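Local coordinates for bromodomain adjacent to zinc finger domain protein 2B (Homo sapiens, PDB 4QF3) that probably recognises histone tails through a zinc-binding PHD finger next to a bromodomain and so contributes to chromatin-linked transcriptional regulation, at residues A[22-27]-A[47-53]. Residues are numbered along the deposited sequence.
Sequences LLCDGC and DWFCPAC. With ZN (zinc ion), chain D.
Residues 22-24 run extended (phi/psi -73/123 at L22, -78/128 at C24), then D25-C27 turn with negative phi and psi. Residues 47-50 are also extended and pass into a helix at P51. CA atoms come closest at C24 and F49, 4.8 Å, where D25 N donates to W48 O (2.8 Å, 169°). Water 2 joins L23 O (2.8 Å) to W48 N (3.0 Å).

Zinc is held by SG of C24, C27 and C53 at 2.3 Å and of C50 at 2.4 Å, two CxxC pairs forming the Cys4 site of the PHD finger. C24 (chi1 t) turns SG to accept from C50 N (3.2 Å) and C27 N (3.6 Å); C50 (chi1 p) N-caps the helix, its SG accepting from C53 N at 3.5 Å. G26 suits its place, since a CB there would clash with C53 SG. W48 (chi1 t) offers its five-membered ring to a CH-pi contact, L22 CB lying 3.8 Å from the centroid. D25 OD2 and D47 OD1, like charges 3.3 Å apart, are not hydrogen-bonded; water 3 links their other oxygens.

The site thus ties strand 21-23, paired antiparallel with 30-32 through L22 and C31, to helix 51-57, while L22 also touches T33 and P44.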
loop_
_atom_site.group_PDB
_atom_site.type_symbol
_atom_site.label_atom_id
_atom_site.label_comp_id
_atom_site.label_asym_id
_atom_site.label_seq_id
_atom_site.Cartn_x
_atom_site.Cartn_y
_atom_site.Cartn_z
ATOM N N LEU A 22 0.500 -2.755 2.399
ATOM C CA LEU A 22 -0.859 -2.428 1.902
ATOM C C LEU A 22 -0.940 -2.200 0.402
ATOM O O LEU A 22 -0.212 -1.334 -0.111
ATOM C CB LEU A 22 -1.407 -1.211 2.666
ATOM C CG LEU A 22 -1.331 -1.274 4.182
ATOM C CD1 LEU A 22 -2.043 -0.043 4.681
ATOM C CD2 LEU A 22 -1.889 -2.559 4.799
ATOM N N LEU A 23 -1.790 -2.968 -0.267
ATOM C CA LEU A 23 -1.888 -2.935 -1.713
ATOM C C LEU A 23 -3.172 -2.248 -2.049
ATOM O O LEU A 23 -4.272 -2.671 -1.600
ATOM C CB LEU A 23 -1.871 -4.351 -2.310
ATOM C CG LEU A 23 -0.837 -5.303 -1.708
ATOM C CD1 LEU A 23 -1.001 -6.734 -2.225
ATOM C CD2 LEU A 23 0.563 -4.764 -1.974
ATOM N N CYS A 24 -3.054 -1.209 -2.860
ATOM C CA CYS A 24 -4.181 -0.354 -3.207
ATOM C C CYS A 24 -5.070 -1.024 -4.249
ATOM O O CYS A 24 -4.581 -1.405 -5.306
ATOM C CB CYS A 24 -3.770 1.020 -3.713
ATOM S SG CYS A 24 -5.195 2.094 -4.096
ATOM N N ASP A 25 -6.365 -1.092 -3.952
ATOM C CA ASP A 25 -7.309 -1.727 -4.889
ATOM C C ASP A 25 -7.526 -0.845 -6.097
ATOM O O ASP A 25 -7.942 -1.334 -7.163
ATOM C CB ASP A 25 -8.648 -1.966 -4.217
ATOM C CG ASP A 25 -8.852 -3.388 -3.858
ATOM O OD1 ASP A 25 -9.453 -4.108 -4.681
ATOM O OD2 ASP A 25 -8.390 -3.777 -2.775
ATOM N N GLY A 26 -7.281 0.452 -5.933
ATOM C CA GLY A 26 -7.437 1.420 -7.014
ATOM C C GLY A 26 -6.351 1.367 -8.055
ATOM O O GLY A 26 -6.630 1.170 -9.247
ATOM N N CYS A 27 -5.113 1.558 -7.610
ATOM C CA CYS A 27 -3.952 1.726 -8.478
ATOM C C CYS A 27 -2.893 0.637 -8.404
ATOM O O CYS A 27 -1.884 0.709 -9.132
ATOM C CB CYS A 27 -3.249 3.043 -8.168
ATOM S SG CYS A 27 -2.484 3.110 -6.514
ATOM N N ASP A 47 -10.443 -4.164 2.105
ATOM C CA ASP A 47 -9.622 -3.626 1.004
ATOM C C ASP A 47 -8.997 -2.332 1.436
ATOM O O ASP A 47 -9.438 -1.691 2.398
ATOM C CB ASP A 47 -10.504 -3.351 -0.152
ATOM C CG ASP A 47 -11.119 -4.625 -0.690
ATOM O OD1 ASP A 47 -10.361 -5.629 -0.928
ATOM O OD2 ASP A 47 -12.336 -4.559 -0.874
ATOM N N TRP A 48 -7.940 -1.987 0.717
ATOM C CA TRP A 48 -7.222 -0.718 0.943
ATOM C C TRP A 48 -7.284 0.198 -0.291
ATOM O O TRP A 48 -7.179 -0.296 -1.393
ATOM C CB TRP A 48 -5.783 -1.054 1.273
ATOM C CG TRP A 48 -4.939 0.134 1.502
ATOM C CD1 TRP A 48 -3.882 0.529 0.732
ATOM C CD2 TRP A 48 -5.076 1.099 2.535
ATOM N NE1 TRP A 48 -3.347 1.671 1.239
ATOM C CE2 TRP A 48 -4.058 2.055 2.343
ATOM C CE3 TRP A 48 -5.955 1.264 3.587
ATOM C CZ2 TRP A 48 -3.878 3.132 3.183
ATOM C CZ3 TRP A 48 -5.756 2.329 4.449
ATOM C CH2 TRP A 48 -4.763 3.286 4.202
ATOM N N PHE A 49 -7.532 1.492 -0.066
ATOM C CA PHE A 49 -7.362 2.524 -1.097
ATOM C C PHE A 49 -6.389 3.540 -0.550
ATOM O O PHE A 49 -6.565 4.049 0.604
ATOM C CB PHE A 49 -8.730 3.147 -1.410
ATOM C CG PHE A 49 -9.645 2.200 -2.135
ATOM C CD1 PHE A 49 -9.518 2.035 -3.506
ATOM C CD2 PHE A 49 -10.581 1.439 -1.428
ATOM C CE1 PHE A 49 -10.322 1.111 -4.176
ATOM C CE2 PHE A 49 -11.385 0.522 -2.100
ATOM C CZ PHE A 49 -11.255 0.374 -3.456
ATOM N N CYS A 50 -5.379 3.824 -1.364
ATOM C CA CYS A 50 -4.237 4.619 -0.906
ATOM C C CYS A 50 -4.626 6.095 -0.864
ATOM O O CYS A 50 -5.629 6.542 -1.410
ATOM C CB CYS A 50 -3.002 4.433 -1.787
ATOM S SG CYS A 50 -3.117 5.280 -3.370
ATOM N N PRO A 51 -3.811 6.904 -0.174
ATOM C CA PRO A 51 -4.232 8.275 -0.005
ATOM C C PRO A 51 -4.328 9.054 -1.338
ATOM O O PRO A 51 -5.104 9.982 -1.458
ATOM C CB PRO A 51 -3.117 8.842 0.912
ATOM C CG PRO A 51 -2.590 7.681 1.646
ATOM C CD PRO A 51 -2.650 6.551 0.663
ATOM N N ALA A 52 -3.501 8.682 -2.307
ATOM C CA ALA A 52 -3.537 9.379 -3.613
ATOM C C ALA A 52 -4.864 9.094 -4.299
ATOM O O ALA A 52 -5.510 9.993 -4.829
ATOM C CB ALA A 52 -2.379 8.950 -4.490
ATOM N N CYS A 53 -5.300 7.830 -4.231
ATOM C CA CYS A 53 -6.587 7.473 -4.839
ATOM C C CYS A 53 -7.772 8.095 -4.140
ATOM O O CYS A 53 -8.660 8.581 -4.781
ATOM C CB CYS A 53 -6.748 5.965 -4.921
ATOM S SG CYS A 53 -5.723 5.158 -6.190
HETATM ZN ZN ZN D . -4.099 3.929 -5.038
HETATM O O HOH W 1 -1.086 1.266 -1.224
HETATM O O HOH W 2 -6.556 -4.161 -0.843
HETATM O O HOH W 3 -12.307 -5.379 -3.618
#